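Long-range contacts in aspartate aminotransferase, cytoplasmic (Schizosaccharomyces pombe 972h-, PDB 6JPK), which catalyses the pyridoxal 5'-phosphate-dependent transfer of an amino group from L-aspartate to 2-oxoglutarate, giving oxaloacetate and L-glutamate: residues A[246-251]-A[267-272]; A[96-101]-A[275-280]. The protein carries 1 engineered substitution. All blocks are in the same frame, centred on the assembly; numbering follows the deposited sequence.

Both contacts lie at one end of the mixed sheet in the large domain of this fold-type I enzyme, with centres about 10 Å apart. Contact 1 pairs strands 247-252 and 264-270 as a hairpin; contact 2 joins the start of the edge strand, 100-106, to helix 274-289, which follows the hairpin. In chain order 96-101 comes first, then contact 1, then 275-280. Strand 264-270 and the residue after it tie the two together by probable hydrogen bonds: Ala-271 N to Arg-99 O at 2.7 Å, and Ala-101 N to Tyr-269 O at 2.8 Å. This edge of the sheet, and the helix after it, meet the N-terminal residues of the second subunit.

Contact 1. Residues A[246-251]-A[267-272]; sequences DFFVCQ and MHYVAK
Met-267 stands across from Cys-250 in a non-hydrogen-bonded pair, and its slim, apolar chain, bent at chi2 and chi3, reaches along the sheet face, bringing CE to the edge of the Phe-248 ring, 4.1 Å from Phe-248 CD2. Next, His-268 pairs with Val-249 through two backbone bonds. Its NE2 donates to Gln-251 OE1 at 2.8 Å; the oxygen lies almost in the ring plane, while the donor is tilted 34° from the carbonyl plane. In Gln-251, CG anti to the backbone N (chi1 172°) starts an extended chain whose amide oxygen reaches the imidazole. ND1 bonds Ser-102 OG, so both ring nitrogens are held.

Tyr-269 suits its place by being half apolar, half polar. Tyr-269 CD1 lies over one face of the Phe-248 ring near the rim, 3.6 Å from Phe-248 CZ; the two ring planes stand obliquely at 45°, neither stacked nor edge-to-face. Its OH donates to Asp-246 OD2 at 2.5 Å, on the anti side and somewhat out of the carboxylate plane. Val-270 sets CG2 over the Phe-247 ring, a CH-pi contact.

Ser-2 and Asp-3 of the second subunit also bond the Asp-246 carboxylate. The strands form an antiparallel beta hairpin in the large domain's mixed sheet, with parallel strand 215-220 beyond 247-252 and antiparallel 100-106 beyond 264-270; helix 77-87 meets Val-249 and His-268, helices 107-127 and 274-289 Met-267.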
ATOM      1  N   ASP A 246      -5.887  -8.821 -25.509  1.00  9.71           N
ATOM      2  CA  ASP A 246      -5.961  -8.350 -24.133  1.00  9.36           C
ATOM      3  C   ASP A 246      -4.563  -7.936 -23.654  1.00  9.85           C
ATOM      4  O   ASP A 246      -3.542  -8.422 -24.157  1.00  9.10           O
ATOM      5  CB  ASP A 246      -6.619  -9.382 -23.195  1.00  9.48           C
ATOM      6  CG  ASP A 246      -6.149 -10.831 -23.405  1.00  9.84           C
ATOM      7  OD1 ASP A 246      -5.958 -11.272 -24.560  1.00 13.12           O
ATOM      8  OD2 ASP A 246      -6.051 -11.565 -22.384  1.00  9.75           O
ATOM      9  N   PHE A 247      -4.523  -6.981 -22.725  1.00  8.68           N
ATOM     10  CA  PHE A 247      -3.253  -6.433 -22.249  1.00  8.37           C
ATOM     11  C   PHE A 247      -3.483  -5.766 -20.896  1.00  9.31           C
ATOM     12  O   PHE A 247      -4.624  -5.633 -20.438  1.00  8.11           O
ATOM     13  CB  PHE A 247      -2.641  -5.453 -23.269  1.00  8.33           C
ATOM     14  CG  PHE A 247      -3.471  -4.195 -23.520  1.00  9.27           C
ATOM     15  CD1 PHE A 247      -4.610  -4.234 -24.316  1.00 10.19           C
ATOM     16  CD2 PHE A 247      -3.077  -2.969 -22.986  1.00 10.03           C
ATOM     17  CE1 PHE A 247      -5.366  -3.078 -24.557  1.00  8.55           C
ATOM     18  CE2 PHE A 247      -3.824  -1.803 -23.216  1.00  9.96           C
ATOM     19  CZ  PHE A 247      -4.971  -1.858 -24.008  1.00  9.25           C
ATOM     20  N   PHE A 248      -2.379  -5.327 -20.271  1.00  7.81           N
ATOM     21  CA  PHE A 248      -2.386  -4.721 -18.941  1.00  7.55           C
ATOM     22  C   PHE A 248      -1.885  -3.287 -18.987  1.00  7.34           C
ATOM     23  O   PHE A 248      -1.044  -2.929 -19.821  1.00  7.34           O
ATOM     24  CB  PHE A 248      -1.507  -5.488 -17.948  1.00  7.46           C
ATOM     25  CG  PHE A 248      -1.978  -6.886 -17.674  1.00  7.68           C
ATOM     26  CD1 PHE A 248      -1.719  -7.908 -18.580  1.00  7.95           C
ATOM     27  CD2 PHE A 248      -2.667  -7.184 -16.498  1.00  9.62           C
ATOM     28  CE1 PHE A 248      -2.141  -9.208 -18.327  1.00  9.80           C
ATOM     29  CE2 PHE A 248      -3.084  -8.485 -16.231  1.00  7.90           C
ATOM     30  CZ  PHE A 248      -2.835  -9.493 -17.155  1.00  8.17           C
ATOM     31  N   VAL A 249      -2.386  -2.472 -18.059  1.00  7.18           N
ATOM     32  CA  VAL A 249      -1.948  -1.084 -17.916  1.00  8.07           C
ATOM     33  C   VAL A 249      -1.718  -0.792 -16.440  1.00  8.34           C
ATOM     34  O   VAL A 249      -2.590  -1.073 -15.609  1.00 10.31           O
ATOM     35  CB  VAL A 249      -2.971  -0.087 -18.497  1.00  9.61           C
ATOM     36  CG1 VAL A 249      -2.434   1.341 -18.377  1.00 10.00           C
ATOM     37  CG2 VAL A 249      -3.323  -0.423 -19.946  1.00  7.53           C
ATOM     38  N   CYS A 250      -0.562  -0.212 -16.114  1.00  8.37           N
ATOM     39  CA  CYS A 250      -0.259   0.252 -14.761  1.00  6.49           C
ATOM     40  C   CYS A 250      -0.173   1.775 -14.771  1.00  9.48           C
ATOM     41  O   CYS A 250       0.694   2.345 -15.440  1.00  6.51           O
ATOM     42  CB  CYS A 250       1.044  -0.356 -14.245  1.00  6.41           C
ATOM     43  SG  CYS A 250       1.078  -2.155 -14.345  1.00 12.00           S
ATOM     44  N   GLN A 251      -1.053   2.425 -14.010  1.00  6.42           N
ATOM     45  CA  GLN A 251      -1.306   3.857 -14.117  1.00  9.35           C
ATOM     46  C   GLN A 251      -1.003   4.525 -12.790  1.00 11.12           C
ATOM     47  O   GLN A 251      -1.418   4.033 -11.738  1.00  9.46           O
ATOM     48  CB  GLN A 251      -2.760   4.106 -14.520  1.00  6.58           C
ATOM     49  CG  GLN A 251      -3.241   5.542 -14.500  1.00  6.75           C
ATOM     50  CD  GLN A 251      -4.749   5.607 -14.758  1.00  8.76           C
ATOM     51  OE1 GLN A 251      -5.487   4.708 -14.345  1.00  9.31           O
ATOM     52  NE2 GLN A 251      -5.203   6.636 -15.473  1.00  6.99           N
ATOM     53  N   MET A 267      -4.327  -0.344 -11.475  1.00  6.68           N
ATOM     54  CA  MET A 267      -3.947  -1.371 -12.439  1.00  7.80           C
ATOM     55  C   MET A 267      -5.176  -1.741 -13.253  1.00  8.09           C
ATOM     56  O   MET A 267      -6.275  -1.865 -12.703  1.00  7.97           O
ATOM     57  CB  MET A 267      -3.378  -2.624 -11.753  1.00  9.25           C
ATOM     58  CG  MET A 267      -2.643  -3.590 -12.706  1.00 15.21           C
ATOM     59  SD  MET A 267      -3.255  -5.309 -12.689  1.00 25.80           S
ATOM     60  CE  MET A 267      -4.766  -5.173 -13.615  1.00 24.98           C
ATOM     61  N   HIS A 268      -4.994  -1.914 -14.563  1.00  8.40           N
ATOM     62  CA  HIS A 268      -6.098  -2.275 -15.449  1.00  8.92           C
ATOM     63  C   HIS A 268      -5.715  -3.489 -16.278  1.00  9.24           C
ATOM     64  O   HIS A 268      -4.602  -3.559 -16.807  1.00  7.38           O
ATOM     65  CB  HIS A 268      -6.483  -1.139 -16.414  1.00  7.35           C
ATOM     66  CG  HIS A 268      -6.699   0.185 -15.747  1.00  9.67           C
ATOM     67  ND1 HIS A 268      -7.933   0.593 -15.290  1.00  8.14           N
ATOM     68  CD2 HIS A 268      -5.840   1.197 -15.474  1.00  7.05           C
ATOM     69  CE1 HIS A 268      -7.823   1.795 -14.749  1.00  8.23           C
ATOM     70  NE2 HIS A 268      -6.564   2.185 -14.853  1.00  7.98           N
ATOM     71  N   TYR A 269      -6.643  -4.435 -16.384  1.00  7.69           N
ATOM     72  CA  TYR A 269      -6.590  -5.504 -17.375  1.00  7.93           C
ATOM     73  C   TYR A 269      -7.700  -5.248 -18.376  1.00  8.18           C
ATOM     74  O   TYR A 269      -8.874  -5.139 -17.994  1.00  9.49           O
ATOM     75  CB  TYR A 269      -6.741  -6.881 -16.730  1.00  8.09           C
ATOM     76  CG  TYR A 269      -6.959  -8.019 -17.717  1.00  8.43           C
ATOM     77  CD1 TYR A 269      -5.936  -8.448 -18.558  1.00  8.48           C
ATOM     78  CD2 TYR A 269      -8.187  -8.664 -17.795  1.00  8.73           C
ATOM     79  CE1 TYR A 269      -6.138  -9.494 -19.456  1.00  8.83           C
ATOM     80  CE2 TYR A 269      -8.405  -9.703 -18.689  1.00  9.08           C
ATOM     81  CZ  TYR A 269      -7.376 -10.119 -19.519  1.00  9.54           C
ATOM     82  OH  TYR A 269      -7.583 -11.162 -20.402  1.00  9.53           O
ATOM     83  N   VAL A 270      -7.327  -5.121 -19.643  1.00  8.27           N
ATOM     84  CA  VAL A 270      -8.262  -4.811 -20.718  1.00  8.52           C
ATOM     85  C   VAL A 270      -8.620  -6.137 -21.375  1.00 11.55           C
ATOM     86  O   VAL A 270      -7.888  -6.633 -22.237  1.00  8.98           O
ATOM     87  CB  VAL A 270      -7.669  -3.823 -21.728  1.00  9.30           C
ATOM     88  CG1 VAL A 270      -8.712  -3.483 -22.807  1.00  8.96           C
ATOM     89  CG2 VAL A 270      -7.172  -2.559 -21.020  1.00 10.24           C
ATOM     90  N   ALA A 271      -9.756  -6.707 -20.968  1.00  9.34           N
ATOM     91  CA  ALA A 271     -10.158  -8.028 -21.418  1.00  9.90           C
ATOM     92  C   ALA A 271     -10.780  -7.975 -22.810  1.00 12.37           C
ATOM     93  O   ALA A 271     -11.220  -6.923 -23.289  1.00  9.78           O
ATOM     94  CB  ALA A 271     -11.152  -8.647 -20.434  1.00  9.59           C
ATOM     95  N   LYS A 272     -10.833  -9.139 -23.459  1.00 10.14           N
ATOM     96  CA  LYS A 272     -11.580  -9.234 -24.704  1.00 14.69           C
ATOM     97  C   LYS A 272     -13.074  -9.397 -24.460  1.00 15.72           C
ATOM     98  O   LYS A 272     -13.864  -9.139 -25.369  1.00 14.69           O
ATOM     99  CB  LYS A 272     -11.059 -10.396 -25.554  1.00 16.09           C
ATOM    100  CG  LYS A 272      -9.658 -10.152 -26.104  1.00 22.01           C
ATOM    101  CD  LYS A 272      -9.060 -11.418 -26.661  1.00 25.90           C
ATOM    102  CE  LYS A 272      -9.692 -11.784 -27.986  1.00 28.37           C
ATOM    103  NZ  LYS A 272      -9.124 -10.955 -29.070  1.00 28.30           N
TER

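Contact 2. Residues A[96-101]-A[275-280]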
ATOM      1  N   SER A  96     -17.977   0.604 -21.302  1.00 10.15           N
ATOM      2  CA  SER A  96     -19.409   0.333 -21.331  1.00 11.19           C
ATOM      3  C   SER A  96     -19.700  -1.135 -21.628  1.00 10.78           C
ATOM      4  O   SER A  96     -20.719  -1.663 -21.173  1.00 11.04           O
ATOM      5  CB  SER A  96     -20.110   1.258 -22.340  1.00 10.88           C
ATOM      6  OG  SER A  96     -19.658   1.057 -23.664  1.00 16.34           O
ATOM      7  N   GLU A  97     -18.817  -1.820 -22.356  1.00 11.16           N
ATOM      8  CA  GLU A  97     -18.938  -3.267 -22.499  1.00 10.90           C
ATOM      9  C   GLU A  97     -18.440  -4.033 -21.278  1.00 14.94           C
ATOM     10  O   GLU A  97     -18.470  -5.267 -21.295  1.00 15.58           O
ATOM     11  CB  GLU A  97     -18.179  -3.745 -23.740  1.00 14.44           C
ATOM     12  CG  GLU A  97     -18.762  -3.255 -25.063  1.00 15.23           C
ATOM     13  CD  GLU A  97     -17.900  -3.640 -26.267  1.00 19.55           C
ATOM     14  OE1 GLU A  97     -17.142  -4.634 -26.166  1.00 22.44           O
ATOM     15  OE2 GLU A  97     -17.978  -2.954 -27.314  1.00 20.05           O
ATOM     16  N   ASP A  98     -17.959  -3.348 -20.235  1.00 12.38           N
ATOM     17  CA  ASP A  98     -17.522  -4.012 -18.999  1.00 13.85           C
ATOM     18  C   ASP A  98     -16.314  -4.916 -19.255  1.00 12.91           C
ATOM     19  O   ASP A  98     -16.224  -6.031 -18.732  1.00 10.20           O
ATOM     20  CB  ASP A  98     -18.679  -4.805 -18.366  1.00 16.48           C
ATOM     21  CG  ASP A  98     -18.403  -5.222 -16.925  1.00 21.12           C
ATOM     22  OD1 ASP A  98     -17.816  -4.420 -16.168  1.00 24.11           O
ATOM     23  OD2 ASP A  98     -18.796  -6.351 -16.547  1.00 26.76           O
ATOM     24  N   ARG A  99     -15.372  -4.440 -20.066  1.00 10.78           N
ATOM     25  CA  ARG A  99     -14.198  -5.227 -20.420  1.00  9.64           C
ATOM     26  C   ARG A  99     -12.929  -4.840 -19.658  1.00 10.95           C
ATOM     27  O   ARG A  99     -11.889  -5.475 -19.867  1.00  9.48           O
ATOM     28  CB  ARG A  99     -13.938  -5.125 -21.928  1.00  9.81           C
ATOM     29  CG  ARG A  99     -14.859  -6.007 -22.781  1.00 11.20           C
ATOM     30  CD  ARG A  99     -14.751  -5.643 -24.267  1.00 11.83           C
ATOM     31  NE  ARG A  99     -13.380  -5.754 -24.752  1.00 13.33           N
ATOM     32  CZ  ARG A  99     -12.987  -5.392 -25.969  1.00 14.27           C
ATOM     33  NH1 ARG A  99     -13.873  -4.888 -26.834  1.00 12.45           N
ATOM     34  NH2 ARG A  99     -11.713  -5.533 -26.319  1.00 11.53           N
ATOM     35  N   VAL A 100     -12.964  -3.837 -18.781  1.00  8.97           N
ATOM     36  CA  VAL A 100     -11.756  -3.398 -18.077  1.00  8.60           C
ATOM     37  C   VAL A 100     -11.883  -3.792 -16.611  1.00 10.16           C
ATOM     38  O   VAL A 100     -12.835  -3.389 -15.932  1.00  8.99           O
ATOM     39  CB  VAL A 100     -11.515  -1.884 -18.230  1.00  8.43           C
ATOM     40  CG1 VAL A 100     -10.204  -1.474 -17.547  1.00  9.92           C
ATOM     41  CG2 VAL A 100     -11.470  -1.492 -19.692  1.00  8.57           C
ATOM     42  N   ALA A 101     -10.941  -4.605 -16.130  1.00 11.27           N
ATOM     43  CA  ALA A 101     -10.822  -4.913 -14.706  1.00 12.68           C
ATOM     44  C   ALA A 101      -9.854  -3.903 -14.105  1.00 11.45           C
ATOM     45  O   ALA A 101      -8.678  -3.879 -14.469  1.00 12.86           O
ATOM     46  CB  ALA A 101     -10.327  -6.344 -14.490  1.00 10.63           C
ATOM     47  N   SER A 275     -16.739 -11.692 -19.395  1.00 12.30           N
ATOM     48  CA  SER A 275     -16.538 -12.936 -18.659  1.00 15.00           C
ATOM     49  C   SER A 275     -15.103 -13.060 -18.148  1.00 13.85           C
ATOM     50  O   SER A 275     -14.872 -13.317 -16.960  1.00 11.82           O
ATOM     51  CB  SER A 275     -16.893 -14.122 -19.555  1.00 16.61           C
ATOM     52  OG  SER A 275     -16.687 -15.329 -18.850  1.00 26.31           O
ATOM     53  N   THR A 276     -14.121 -12.871 -19.028  1.00 10.88           N
ATOM     54  CA  THR A 276     -12.727 -12.975 -18.592  1.00 10.56           C
ATOM     55  C   THR A 276     -12.330 -11.799 -17.697  1.00 13.51           C
ATOM     56  O   THR A 276     -11.547 -11.972 -16.751  1.00 12.61           O
ATOM     57  CB  THR A 276     -11.818 -13.065 -19.817  1.00 10.59           C
ATOM     58  OG1 THR A 276     -12.214 -14.191 -20.606  1.00 11.09           O
ATOM     59  CG2 THR A 276     -10.327 -13.188 -19.419  1.00 10.30           C
ATOM     60  N   LYS A 277     -12.874 -10.608 -17.969  1.00 11.41           N
ATOM     61  CA  LYS A 277     -12.684  -9.473 -17.071  1.00 10.65           C
ATOM     62  C   LYS A 277     -13.004  -9.857 -15.633  1.00  9.54           C
ATOM     63  O   LYS A 277     -12.239  -9.563 -14.711  1.00  9.24           O
ATOM     64  CB  LYS A 277     -13.562  -8.302 -17.530  1.00 12.36           C
ATOM     65  CG  LYS A 277     -13.275  -6.978 -16.826  1.00 15.99           C
ATOM     66  CD  LYS A 277     -13.982  -6.831 -15.491  1.00 19.48           C
ATOM     67  CE  LYS A 277     -15.472  -6.730 -15.649  1.00 24.66           C
ATOM     68  NZ  LYS A 277     -16.074  -6.038 -14.469  1.00 24.22           N
ATOM     69  N   ASN A 278     -14.134 -10.525 -15.421  1.00  9.89           N
ATOM     70  CA  ASN A 278     -14.531 -10.851 -14.057  1.00 12.71           C
ATOM     71  C   ASN A 278     -13.703 -11.986 -13.466  1.00 11.83           C
ATOM     72  O   ASN A 278     -13.413 -11.967 -12.266  1.00 14.35           O
ATOM     73  CB  ASN A 278     -16.023 -11.159 -14.023  1.00 11.40           C
ATOM     74  CG  ASN A 278     -16.849  -9.898 -14.179  1.00 16.34           C
ATOM     75  OD1 ASN A 278     -16.554  -8.880 -13.547  1.00 17.30           O
ATOM     76  ND2 ASN A 278     -17.841  -9.934 -15.056  1.00 17.74           N
ATOM     77  N   LYS A 279     -13.292 -12.966 -14.271  1.00 11.88           N
ATOM     78  CA  LYS A 279     -12.393 -14.001 -13.755  1.00 10.18           C
ATOM     79  C   LYS A 279     -11.095 -13.384 -13.241  1.00  9.74           C
ATOM     80  O   LYS A 279     -10.662 -13.658 -12.110  1.00  9.93           O
ATOM     81  CB  LYS A 279     -12.110 -15.037 -14.846  1.00 11.99           C
ATOM     82  CG  LYS A 279     -13.327 -15.869 -15.227  1.00 11.03           C
ATOM     83  CD  LYS A 279     -13.092 -16.660 -16.508  1.00 12.34           C
ATOM     84  CE  LYS A 279     -14.234 -17.640 -16.772  1.00 15.56           C
ATOM     85  NZ  LYS A 279     -14.194 -18.199 -18.164  1.00 18.04           N
ATOM     86  N   VAL A 280     -10.481 -12.522 -14.054  1.00  9.50           N
ATOM     87  CA  VAL A 280      -9.218 -11.890 -13.693  1.00  9.12           C
ATOM     88  C   VAL A 280      -9.409 -10.978 -12.485  1.00  9.53           C
ATOM     89  O   VAL A 280      -8.610 -10.993 -11.538  1.00  8.66           O
ATOM     90  CB  VAL A 280      -8.652 -11.125 -14.908  1.00  9.00           C
ATOM     91  CG1 VAL A 280      -7.509 -10.189 -14.508  1.00  8.57           C
ATOM     92  CG2 VAL A 280      -8.216 -12.097 -15.988  1.00  9.24           C
TER
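Lys-277 and Asp-98 meet in a salt bridge, Lys-277 NZ standing 2.9 Å from Asp-98 OD1 and approaching from above the carboxylate plane, 36° out of it. The two side chains cross at about a right angle, and Asp-98 OD2 stays at 3.4 Å from Lys-277 NZ. Lys-277 NZ also donates to its chain neighbour, Asn-278 OD1, at 3.0 Å, again from above the plane of the acceptor group. Two oxygens, one from each segment, thus grip the same nitrogen, and the negative charge of Asp-98 would be expected to favour a protonated lysine.

Asp-98 sits where the preceding helix ends. Helix 93-96 closes in a Schellman motif, and Asp-98 takes the positive phi (64°) of that turn, a conformation that aspartate tolerates better than most residues with a side chain. The turn leads the chain into strand 100-106, at the edge of the mixed sheet of the fold-type I large domain; helix 274-289 lies beside the start of that strand.

The apolar part rests on the methylenes of Lys-277. Lys-277 CG is anti to the backbone N (chi1 -170°), which puts it against the backbone at the start of the strand, 3.4 Å from Ala-101 N and close to the carbonyl carbons of Arg-99 and Val-100. CD follows beside Val-100 O, and Lys-277 CE comes to 3.2 Å from Asp-98 O. A long chain bent at chi2 and chi3 lets one residue line this backbone and still place its charge at the aspartate. Ala-101 points its CB toward the helix, and this small methyl group, 3.8 Å from Lys-277 CG, allows strand and helix to approach closely.

Arg-99 has its CB directed away from the helix, and its NE bonds Ala-271 O. From the second subunit, Ala-7 accepts a hydrogen bond from Lys-279 NZ.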